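PDB 5UX5: BIFUNCTIONAL PROTEIN Proline utilization A (PutA) from Corynebacterium freiburgense, which catalyses both steps of proline catabolism, oxidising proline to pyrroline-5-carboxylate with FAD and, after hydrolysis, glutamate semialdehyde to glutamate with NAD. Local coordinates for residues N153-G158 with Y185-A190; E159-D164 with V193-N198; L587-S592 with P662-I667; L617-E622 with V644-T649. All coordinates share one frame; numbering follows the deposited sequence.

Contact 1: N153-G158 with Y185-A190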
# COMPACT_ATOMS: atom_id res chain seq x y z
N ASN A 153 -33.22 -4.84 -13.79
CA ASN A 153 -32.02 -4.01 -13.72
C ASN A 153 -30.90 -4.80 -14.39
O ASN A 153 -30.38 -5.76 -13.83
CB ASN A 153 -31.69 -3.65 -12.27
CG ASN A 153 -30.34 -2.91 -12.10
OD1 ASN A 153 -29.90 -2.67 -10.98
ND2 ASN A 153 -29.72 -2.53 -13.20
N VAL A 154 -30.54 -4.40 -15.60
CA VAL A 154 -29.50 -5.08 -16.35
C VAL A 154 -28.16 -4.46 -15.98
O VAL A 154 -27.96 -3.24 -16.10
CB VAL A 154 -29.78 -5.01 -17.86
CG1 VAL A 154 -28.74 -5.77 -18.65
CG2 VAL A 154 -31.15 -5.61 -18.12
N ASN A 155 -27.24 -5.30 -15.50
CA ASN A 155 -25.94 -4.88 -14.99
C ASN A 155 -24.86 -5.70 -15.67
O ASN A 155 -24.88 -6.94 -15.59
CB ASN A 155 -25.90 -5.05 -13.46
CG ASN A 155 -24.59 -4.59 -12.81
OD1 ASN A 155 -24.04 -5.29 -11.98
ND2 ASN A 155 -24.11 -3.41 -13.17
N LEU A 156 -23.92 -5.03 -16.33
CA LEU A 156 -22.89 -5.72 -17.10
C LEU A 156 -21.69 -6.02 -16.21
O LEU A 156 -21.06 -5.10 -15.66
CB LEU A 156 -22.48 -4.88 -18.31
CG LEU A 156 -21.40 -5.55 -19.16
CD1 LEU A 156 -21.91 -6.82 -19.82
CD2 LEU A 156 -20.86 -4.59 -20.23
N LEU A 157 -21.38 -7.30 -16.04
CA LEU A 157 -20.20 -7.74 -15.31
C LEU A 157 -19.08 -8.11 -16.28
O LEU A 157 -19.28 -8.23 -17.50
CB LEU A 157 -20.54 -8.92 -14.41
CG LEU A 157 -21.71 -8.69 -13.44
CD1 LEU A 157 -22.06 -9.98 -12.67
CD2 LEU A 157 -21.46 -7.52 -12.49
N GLY A 158 -17.87 -8.31 -15.75
CA GLY A 158 -16.82 -8.78 -16.63
C GLY A 158 -15.44 -8.64 -16.02
O GLY A 158 -15.29 -8.56 -14.80
N TYR A 185 -33.73 -0.53 -17.91
CA TYR A 185 -32.97 -0.11 -16.74
C TYR A 185 -31.59 -0.72 -16.81
O TYR A 185 -31.45 -1.95 -16.79
CB TYR A 185 -33.72 -0.57 -15.50
CG TYR A 185 -33.24 -0.09 -14.16
CD1 TYR A 185 -31.90 -0.16 -13.79
CD2 TYR A 185 -34.16 0.34 -13.22
CE1 TYR A 185 -31.48 0.24 -12.51
CE2 TYR A 185 -33.76 0.72 -11.95
CZ TYR A 185 -32.42 0.68 -11.60
OH TYR A 185 -32.04 1.07 -10.34
N VAL A 186 -30.57 0.12 -16.90
CA VAL A 186 -29.19 -0.34 -16.81
C VAL A 186 -28.54 0.36 -15.63
O VAL A 186 -28.88 1.50 -15.29
CB VAL A 186 -28.39 -0.09 -18.11
CG1 VAL A 186 -29.02 -0.83 -19.27
CG2 VAL A 186 -28.26 1.41 -18.40
N SER A 187 -27.59 -0.31 -15.01
CA SER A 187 -26.84 0.35 -13.95
C SER A 187 -25.37 0.05 -14.16
O SER A 187 -25.01 -1.02 -14.66
CB SER A 187 -27.35 -0.05 -12.52
OG SER A 187 -27.50 -1.44 -12.31
N ILE A 188 -24.53 1.04 -13.86
CA ILE A 188 -23.09 1.00 -14.13
C ILE A 188 -22.38 1.81 -13.04
O ILE A 188 -22.98 2.67 -12.38
CB ILE A 188 -22.80 1.54 -15.55
CG1 ILE A 188 -21.35 1.27 -15.97
CG2 ILE A 188 -23.18 3.02 -15.66
CD1 ILE A 188 -21.02 1.73 -17.36
N LYS A 189 -21.07 1.54 -12.85
CA LYS A 189 -20.25 2.22 -11.85
C LYS A 189 -19.22 3.12 -12.51
O LYS A 189 -18.62 2.76 -13.53
CB LYS A 189 -19.47 1.24 -10.97
CG LYS A 189 -20.29 0.29 -10.16
CD LYS A 189 -19.46 -0.34 -9.06
CE LYS A 189 -18.61 -1.51 -9.49
NZ LYS A 189 -18.13 -2.23 -8.23
N ALA A 190 -18.93 4.23 -11.84
CA ALA A 190 -17.88 5.15 -12.27
C ALA A 190 -16.58 4.41 -12.53
O ALA A 190 -15.89 4.67 -13.53
CB ALA A 190 -17.65 6.23 -11.22
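Asn153 lies obliquely across the ring of Tyr185, amide and ring planes 41° apart, with its CB over one face, 4.1 Å from the ring centroid, in a CH-pi contact. Its CG stands anti to the backbone N (chi1 173°), which carries the amide across to Ser187 on the neighbouring strand. There ND2 donates to OG of Ser187 at 2.6 Å, in the amide plane; that OG lies between the serine's own N and carbonyl carbon (chi1 49°), on the face of the sheet where Asn155 also points. Two residues on, ND2 of Asn155 reaches the carbonyl O of Ser187 at 3.0 Å, approaching above the carbonyl plane, while its OD1 is bonded to Tyr399. The backbones themselves pair in parallel: Val154 N donates to Tyr185 O, and Ser187 N to Val154 O. Val154 and Val186 turn to the other face, toward helix 164-178, where branched aliphatic groups suit the oily layer of this beta-alpha-beta unit of the proline dehydrogenase barrel. Tyr185 OH is tied to Arg296 and Glu376. With the Asn153 side chain about 5 Å from FAD, this is consistent with a largely buried polar network that would hold its amide in place near the flavin.

Contact 2: E159-D164 with V193-N198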
# COMPACT_ATOMS: atom_id res chain seq x y z
N GLU A 159 -14.44 -8.65 -16.91
CA GLU A 159 -13.02 -8.57 -16.55
C GLU A 159 -12.76 -7.34 -15.67
O GLU A 159 -13.37 -6.29 -15.85
CB GLU A 159 -12.17 -8.50 -17.83
CG GLU A 159 -10.82 -9.25 -17.84
CD GLU A 159 -10.15 -9.25 -19.23
OE1 GLU A 159 -10.40 -8.33 -20.05
OE2 GLU A 159 -9.35 -10.17 -19.51
N ALA A 160 -11.82 -7.48 -14.74
CA ALA A 160 -11.48 -6.36 -13.86
C ALA A 160 -11.10 -5.15 -14.69
O ALA A 160 -10.39 -5.25 -15.69
CB ALA A 160 -10.32 -6.72 -12.94
N VAL A 161 -11.62 -3.98 -14.30
CA VAL A 161 -11.41 -2.75 -15.06
C VAL A 161 -10.13 -2.11 -14.53
O VAL A 161 -10.15 -1.22 -13.67
CB VAL A 161 -12.61 -1.82 -14.99
CG1 VAL A 161 -12.39 -0.63 -15.91
CG2 VAL A 161 -13.88 -2.55 -15.36
N LEU A 162 -8.99 -2.56 -15.08
CA LEU A 162 -7.67 -2.04 -14.75
C LEU A 162 -7.14 -1.03 -15.76
O LEU A 162 -6.22 -0.28 -15.42
CB LEU A 162 -6.69 -3.20 -14.60
CG LEU A 162 -7.20 -4.18 -13.53
CD1 LEU A 162 -6.34 -5.41 -13.35
CD2 LEU A 162 -7.36 -3.47 -12.21
N GLY A 163 -7.70 -0.97 -16.97
CA GLY A 163 -7.22 -0.05 -17.98
C GLY A 163 -8.34 0.59 -18.77
O GLY A 163 -9.51 0.23 -18.64
N ASP A 164 -7.97 1.56 -19.61
CA ASP A 164 -8.98 2.24 -20.42
C ASP A 164 -9.61 1.32 -21.45
O ASP A 164 -10.73 1.57 -21.90
CB ASP A 164 -8.40 3.47 -21.12
CG ASP A 164 -8.21 4.65 -20.18
OD1 ASP A 164 -9.00 4.83 -19.20
OD2 ASP A 164 -7.24 5.41 -20.45
N VAL A 193 -16.32 2.99 -15.82
CA VAL A 193 -16.27 3.93 -16.94
C VAL A 193 -14.89 4.57 -17.06
O VAL A 193 -14.43 4.87 -18.17
CB VAL A 193 -17.39 4.97 -16.79
CG1 VAL A 193 -17.25 6.07 -17.80
CG2 VAL A 193 -18.74 4.29 -16.95
N VAL A 194 -14.21 4.78 -15.93
CA VAL A 194 -12.84 5.26 -15.89
C VAL A 194 -12.01 4.24 -15.09
O VAL A 194 -12.28 4.01 -13.90
CB VAL A 194 -12.75 6.65 -15.25
CG1 VAL A 194 -11.30 7.06 -15.04
CG2 VAL A 194 -13.45 7.66 -16.11
N ALA A 195 -11.03 3.62 -15.73
CA ALA A 195 -10.19 2.74 -14.95
C ALA A 195 -9.16 3.56 -14.20
O ALA A 195 -8.82 4.68 -14.60
CB ALA A 195 -9.49 1.71 -15.82
N GLN A 196 -8.65 2.98 -13.10
CA GLN A 196 -7.62 3.60 -12.26
C GLN A 196 -8.03 4.99 -11.78
O GLN A 196 -7.25 5.94 -11.80
CB GLN A 196 -6.28 3.67 -13.00
CG GLN A 196 -5.65 2.31 -13.31
CD GLN A 196 -4.42 2.39 -14.23
OE1 GLN A 196 -3.85 3.45 -14.45
NE2 GLN A 196 -4.01 1.24 -14.74
N LEU A 197 -9.29 5.12 -11.36
CA LEU A 197 -9.81 6.39 -10.84
C LEU A 197 -8.88 7.00 -9.80
O LEU A 197 -8.72 6.46 -8.70
CB LEU A 197 -11.22 6.18 -10.28
CG LEU A 197 -12.23 7.31 -10.40
CD1 LEU A 197 -12.17 8.00 -11.76
CD2 LEU A 197 -13.64 6.75 -10.13
N ASN A 198 -8.24 8.11 -10.15
CA ASN A 198 -7.28 8.77 -9.27
C ASN A 198 -7.95 9.52 -8.13
O ASN A 198 -8.54 10.58 -8.37
CB ASN A 198 -6.43 9.72 -10.09
CG ASN A 198 -5.39 10.45 -9.26
OD1 ASN A 198 -5.24 10.25 -8.03
ND2 ASN A 198 -4.63 11.32 -9.94
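Gln196 sets its CG anti to its own carbonyl carbon (chi1 -66°) and then runs on extended, so that its amide reaches back to the loop 159-164. NE2 ends 2.8 Å from the carbonyl O of Leu162, but the bond is weak, bent to 127° at the hydrogen. The same NE2 also donates to Ala747 O; glutamine suits the place as a side chain long enough to carry one amide N-H2 to two backbone carbonyls from separate parts of the chain.

Val161, with CG1 anti to its backbone N (chi1 -174°), points that methyl at Ala195 and meets its CB at 3.7 Å. The methyl of Ala195 is the hub of the contact: it fits against the backbone from Val161 to Gly163, coming to 3.2 Å from Gly163 O and 3.6 Å from Leu162 C. A single methyl suits this place, since the chain passes so close. Gly163 CA lies 5.1 Å from Ala195 CA; the glycine presents bare backbone here and takes the N-cap position of helix 164-178. Just beyond it, the carboxylate of Asp164 forms salt bridges with Arg212 through OD1 and Arg752 through OD2, while Leu162 turns from Ala195 and packs on helices 706-718 and 740-750.

Val161 is the centre of an inverse gamma turn, which bends the loop sharply before the helix. The arrangement is that of two neighbouring beta-alpha loops of a TIM barrel, here meeting each other and the helices of the aldehyde dehydrogenase part of the chain.

Contact 3: L587-S592 with P662-I667. With NAD (nicotinamide-adenine-dinucleotide), chain F.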
# COMPACT_ATOMS: atom_id res chain seq x y z
N LEU A 587 29.66 10.83 16.01
CA LEU A 587 29.24 11.57 14.81
C LEU A 587 28.95 10.59 13.69
O LEU A 587 29.80 9.75 13.37
CB LEU A 587 30.33 12.56 14.38
CG LEU A 587 30.21 13.41 13.11
CD1 LEU A 587 28.95 14.29 13.05
CD2 LEU A 587 31.44 14.27 12.97
N VAL A 588 27.76 10.69 13.10
CA VAL A 588 27.39 9.93 11.91
C VAL A 588 27.10 10.90 10.77
O VAL A 588 26.46 11.94 10.98
CB VAL A 588 26.17 9.04 12.17
CG1 VAL A 588 25.72 8.41 10.87
CG2 VAL A 588 26.51 7.99 13.23
N VAL A 589 27.54 10.56 9.56
CA VAL A 589 27.21 11.31 8.35
C VAL A 589 26.14 10.55 7.57
O VAL A 589 26.27 9.33 7.36
CB VAL A 589 28.46 11.56 7.50
CG1 VAL A 589 28.06 12.11 6.10
CG2 VAL A 589 29.39 12.50 8.21
N VAL A 590 25.09 11.26 7.16
CA VAL A 590 23.99 10.67 6.39
C VAL A 590 24.01 11.27 4.99
O VAL A 590 23.67 12.45 4.79
CB VAL A 590 22.62 10.89 7.04
CG1 VAL A 590 21.54 10.30 6.17
CG2 VAL A 590 22.57 10.27 8.40
N ALA A 591 24.40 10.46 4.02
CA ALA A 591 24.42 10.83 2.61
C ALA A 591 23.21 10.19 1.94
O ALA A 591 23.14 8.97 1.81
CB ALA A 591 25.74 10.42 1.96
N SER A 592 22.24 11.00 1.57
CA SER A 592 20.91 10.56 1.18
C SER A 592 20.68 10.72 -0.33
O SER A 592 21.40 11.47 -1.00
CB SER A 592 19.86 11.36 1.97
OG SER A 592 19.97 12.74 1.69
N PRO A 662 38.47 11.99 9.48
CA PRO A 662 38.93 11.07 10.54
C PRO A 662 38.00 10.98 11.72
O PRO A 662 38.01 9.96 12.40
CB PRO A 662 40.28 11.65 10.96
CG PRO A 662 40.70 12.55 9.81
CD PRO A 662 39.45 13.05 9.17
N ASP A 663 37.17 12.00 11.99
CA ASP A 663 36.27 12.02 13.14
C ASP A 663 34.83 11.65 12.80
O ASP A 663 33.94 11.92 13.61
CB ASP A 663 36.28 13.39 13.81
CG ASP A 663 37.66 13.81 14.26
OD1 ASP A 663 38.40 12.95 14.78
OD2 ASP A 663 38.01 15.01 14.08
N VAL A 664 34.57 11.10 11.62
CA VAL A 664 33.24 10.59 11.31
C VAL A 664 33.24 9.10 11.62
O VAL A 664 34.04 8.35 11.05
CB VAL A 664 32.85 10.89 9.85
CG1 VAL A 664 31.61 10.17 9.48
CG2 VAL A 664 32.65 12.39 9.67
N ASP A 665 32.37 8.67 12.53
CA ASP A 665 32.40 7.28 12.98
C ASP A 665 31.64 6.36 12.05
O ASP A 665 31.98 5.17 11.94
CB ASP A 665 31.84 7.17 14.40
CG ASP A 665 32.64 7.96 15.39
OD1 ASP A 665 33.88 7.78 15.39
OD2 ASP A 665 32.06 8.78 16.14
N ALA A 666 30.65 6.88 11.34
CA ALA A 666 29.97 6.03 10.37
C ALA A 666 29.30 6.88 9.31
O ALA A 666 28.91 8.03 9.57
CB ALA A 666 28.92 5.13 11.02
N ILE A 667 29.14 6.29 8.14
CA ILE A 667 28.35 6.86 7.06
C ILE A 667 27.14 5.97 6.87
O ILE A 667 27.28 4.74 6.77
CB ILE A 667 29.16 6.97 5.76
CG1 ILE A 667 30.30 7.96 5.93
CG2 ILE A 667 28.24 7.36 4.60
CD1 ILE A 667 31.26 7.97 4.76
PA NAD F . 24.98 8.44 -5.55
O1A NAD F . 25.21 6.95 -5.11
O2A NAD F . 26.07 8.87 -6.59
O5B NAD F . 25.13 9.39 -4.31
C5B NAD F . 24.20 9.43 -3.24
C4B NAD F . 24.66 10.45 -2.19
O4B NAD F . 26.07 10.45 -1.97
C3B NAD F . 24.23 11.84 -2.55
O3B NAD F . 24.00 12.60 -1.42
C2B NAD F . 25.45 12.24 -3.29
O2B NAD F . 25.52 13.59 -3.59
C1B NAD F . 26.52 11.72 -2.39
N9A NAD F . 27.82 11.65 -3.06
C8A NAD F . 28.15 10.88 -4.16
N7A NAD F . 29.44 11.08 -4.49
C5A NAD F . 30.02 12.00 -3.60
C6A NAD F . 31.28 12.57 -3.44
N6A NAD F . 32.38 12.26 -4.33
N1A NAD F . 31.49 13.44 -2.44
C2A NAD F . 30.51 13.79 -1.57
N3A NAD F . 29.26 13.25 -1.69
C4A NAD F . 28.99 12.37 -2.68
O3 NAD F . 23.47 8.51 -6.09
PN NAD F . 22.87 9.36 -7.32
O1N NAD F . 23.90 10.08 -8.16
O2N NAD F . 22.06 10.48 -6.74
O5D NAD F . 22.01 8.31 -8.18
C5D NAD F . 22.69 7.19 -8.72
C4D NAD F . 21.90 5.89 -8.85
O4D NAD F . 21.44 5.32 -7.64
C3D NAD F . 20.66 5.90 -9.68
O3D NAD F . 20.87 6.15 -11.02
C2D NAD F . 20.27 4.49 -9.47
O2D NAD F . 20.79 3.72 -10.49
C1D NAD F . 20.81 4.15 -8.10
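Val589 crosses Val664 at about a right angle, its CG2 set over the fork of the other valine, 3.5 Å from CG1 and 3.6 Å from CG2. In Val589 this branch stands anti to the carbonyl carbon, beside the backbone N, the torsion that turns it to Val664. The second methyl of that fork, Val664 CG2, also meets CD2 of Leu587 at 4.0 Å, the two side chains crossing obliquely. Beta-branched valines suit the place: they favour extended backbone and offer two methyls close to the chain. Helix 653-659 packs on Val589, and helix 499-511 on Leu587, so these aliphatic groups fill the layer between sheet and helices.

The backbones run parallel. Val589 N donates to Ala666 O at 2.9 Å, nearly along the C=O axis, and Ile667 lies beside Val589 on the same face of the sheet. Before this, the pairing is taken over by Asp665. Its N gives a 2.9 Å bond to Leu587 O, while its carboxylate, with CG anti to the carbonyl carbon (chi1 -61°), accepts from Leu587 N through the anti lone pair of OD2 at 3.2 Å. OD2 is gripped a second time by Asn586 N. Aspartate thus answers both backbone groups of Leu587 from one residue.

Where strand 580-591 ends, the chain leaves the sheet, and Ser592 O accepts a 2.9 Å bond from O3B of NAD. The chemistry implies a greasy, branched-chain core, with a carboxylate bonded to the backbone N of Leu587 within the strand, and a backbone carbonyl spent on the adenosine ribose beyond its end.

Contact 4: L617-E622 with V644-T649. With NAD (nicotinamide-adenine-dinucleotide), chain F.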
# COMPACT_ATOMS: atom_id res chain seq x y z
N LEU A 617 23.73 15.74 7.98
CA LEU A 617 22.93 15.40 6.82
C LEU A 617 23.54 16.06 5.59
O LEU A 617 23.62 17.30 5.51
CB LEU A 617 21.48 15.86 7.01
CG LEU A 617 20.54 15.82 5.78
CD1 LEU A 617 20.54 14.46 5.11
CD2 LEU A 617 19.12 16.19 6.18
N LYS A 618 23.95 15.23 4.63
CA LYS A 618 24.42 15.72 3.33
C LYS A 618 23.46 15.21 2.26
O LYS A 618 23.59 14.07 1.79
CB LYS A 618 25.86 15.27 3.09
CG LYS A 618 26.55 15.94 1.90
CD LYS A 618 26.38 15.08 0.70
CE LYS A 618 26.26 15.86 -0.53
NZ LYS A 618 25.56 14.95 -1.46
N PRO A 619 22.49 16.00 1.82
CA PRO A 619 21.46 15.49 0.92
C PRO A 619 21.88 15.48 -0.55
O PRO A 619 22.76 16.22 -1.00
CB PRO A 619 20.30 16.46 1.12
CG PRO A 619 20.92 17.71 1.66
CD PRO A 619 22.34 17.44 2.06
N ALA A 620 21.20 14.61 -1.31
CA ALA A 620 21.51 14.51 -2.73
C ALA A 620 21.27 15.85 -3.42
O ALA A 620 20.28 16.53 -3.13
CB ALA A 620 20.67 13.42 -3.39
N PRO A 621 22.15 16.27 -4.32
CA PRO A 621 22.06 17.64 -4.86
C PRO A 621 20.77 17.94 -5.61
O PRO A 621 20.38 19.11 -5.67
CB PRO A 621 23.29 17.74 -5.76
CG PRO A 621 23.64 16.36 -6.09
CD PRO A 621 23.27 15.52 -4.91
N GLU A 622 20.06 16.95 -6.14
CA GLU A 622 18.79 17.21 -6.81
C GLU A 622 17.70 17.67 -5.85
O GLU A 622 16.69 18.22 -6.31
CB GLU A 622 18.29 15.96 -7.54
CG GLU A 622 19.11 15.46 -8.74
CD GLU A 622 20.36 14.68 -8.34
OE1 GLU A 622 20.56 14.45 -7.13
OE2 GLU A 622 21.12 14.26 -9.23
N VAL A 644 22.29 18.39 15.03
CA VAL A 644 22.20 18.00 13.64
C VAL A 644 22.64 19.17 12.79
O VAL A 644 22.27 20.31 13.06
CB VAL A 644 20.77 17.59 13.28
CG1 VAL A 644 20.61 17.55 11.77
CG2 VAL A 644 20.47 16.24 13.91
N GLN A 645 23.46 18.89 11.78
CA GLN A 645 24.01 19.93 10.92
C GLN A 645 23.80 19.52 9.46
O GLN A 645 24.10 18.38 9.08
CB GLN A 645 25.48 20.15 11.26
CG GLN A 645 26.05 21.45 10.79
CD GLN A 645 25.54 22.64 11.55
OE1 GLN A 645 24.51 23.22 11.19
NE2 GLN A 645 26.27 23.05 12.58
N LEU A 646 23.21 20.42 8.67
CA LEU A 646 22.90 20.18 7.26
C LEU A 646 24.02 20.79 6.43
O LEU A 646 24.26 22.00 6.52
CB LEU A 646 21.56 20.82 6.89
CG LEU A 646 20.94 20.75 5.49
CD1 LEU A 646 20.72 19.36 5.00
CD2 LEU A 646 19.62 21.48 5.52
N MET A 647 24.72 19.97 5.65
CA MET A 647 25.91 20.41 4.93
C MET A 647 25.75 20.09 3.44
O MET A 647 25.91 18.93 3.03
CB MET A 647 27.19 19.76 5.48
CG MET A 647 27.55 20.09 6.93
SD MET A 647 29.24 19.53 7.43
CE MET A 647 30.31 20.47 6.32
N HIS A 648 25.50 21.12 2.63
CA HIS A 648 25.45 20.95 1.17
C HIS A 648 26.87 21.01 0.60
O HIS A 648 27.26 21.96 -0.09
CB HIS A 648 24.56 22.01 0.53
CG HIS A 648 23.16 22.05 1.05
ND1 HIS A 648 22.29 21.00 0.93
CD2 HIS A 648 22.47 23.05 1.66
CE1 HIS A 648 21.12 21.33 1.46
NE2 HIS A 648 21.20 22.58 1.91
N THR A 649 27.65 19.98 0.90
CA THR A 649 28.97 19.89 0.30
C THR A 649 28.84 19.51 -1.17
O THR A 649 27.87 18.86 -1.59
CB THR A 649 29.86 18.84 1.00
OG1 THR A 649 29.42 17.51 0.66
CG2 THR A 649 29.82 19.00 2.51
PA NAD F . 24.98 8.44 -5.55
O1A NAD F . 25.21 6.95 -5.11
O2A NAD F . 26.07 8.87 -6.59
O5B NAD F . 25.13 9.39 -4.31
C5B NAD F . 24.20 9.43 -3.24
C4B NAD F . 24.66 10.45 -2.19
O4B NAD F . 26.07 10.45 -1.97
C3B NAD F . 24.23 11.84 -2.55
O3B NAD F . 24.00 12.60 -1.42
C2B NAD F . 25.45 12.24 -3.29
O2B NAD F . 25.52 13.59 -3.59
C1B NAD F . 26.52 11.72 -2.39
N9A NAD F . 27.82 11.65 -3.06
C8A NAD F . 28.15 10.88 -4.16
N7A NAD F . 29.44 11.08 -4.49
C5A NAD F . 30.02 12.00 -3.60
C6A NAD F . 31.28 12.57 -3.44
N6A NAD F . 32.38 12.26 -4.33
N1A NAD F . 31.49 13.44 -2.44
C2A NAD F . 30.51 13.79 -1.57
N3A NAD F . 29.26 13.25 -1.69
C4A NAD F . 28.99 12.37 -2.68
O3 NAD F . 23.47 8.51 -6.09
PN NAD F . 22.87 9.36 -7.32
O1N NAD F . 23.90 10.08 -8.16
O2N NAD F . 22.06 10.48 -6.74
O5D NAD F . 22.01 8.31 -8.18
C5D NAD F . 22.69 7.19 -8.72
C4D NAD F . 21.90 5.89 -8.85
O4D NAD F . 21.44 5.32 -7.64
C3D NAD F . 20.66 5.90 -9.68
O3D NAD F . 20.87 6.15 -11.02
C2D NAD F . 20.27 4.49 -9.47
O2D NAD F . 20.79 3.72 -10.49
C1D NAD F . 20.81 4.15 -8.10
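Lys618 NZ has two hydrogen bonds, one to O3B of NAD at 2.8 Å and one to Pro619 O at 3.1 Å. The second ribose hydroxyl, NAD O2B, lies still nearer, 2.5 Å from NZ. Lys618 CG starts anti to the backbone N (chi1 -169°), and bends at chi2 and chi3 bring the ammonium round to the ribose. The aliphatic part of Lys618 crosses Thr649 at about a right angle, with CG 3.5 Å from OG1. A lysine suits the place, being long enough to reach, and its positive charge would favour the two ribose oxygens.

Before Lys618 the strands pair in parallel: Leu617 N donates to Gln645 O, and Met647 N to Leu617 O. Leu617 and Leu646 lie side by side, CG against CD1 at 3.6 Å. Pro619, a rigid ring, sets its CG both on that CD1 and at the edge of the His648 imidazole, 3.6 Å from ND1. NE2 of His648 is bonded to Glu628. Strand 614-618, helix 624-636 and strand 644-646 form a beta-alpha-beta unit of the Rossmann-type NAD-binding fold of aldehyde dehydrogenases, with the adenosine ribose just past the C-terminal end of strand 614-618.

How the contacts relate
The four contacts fall into two pairs, one in each catalytic part of this substrate-channeling enzyme. Contacts 1 and 2 have centres 15 Å apart and touch where Ile188 CD1 meets Val193 CG2 at 3.5 Å; the first lies beside FAD, the second in the loops that follow those strands, one of them after the short helix 190-193. Contacts 3 and 4 are 12 Å apart between centres and share a sheet, strands 580-591 and 614-618 being neighbours, with Val590 O 2.8 Å from Lys618 N. Both reach the same ribose hydroxyl of NAD, O3B, one through the carbonyl of Ser592, the other through NZ of Lys618. The centres of contacts 1 and 3, in different catalytic parts, are about 61 Å apart.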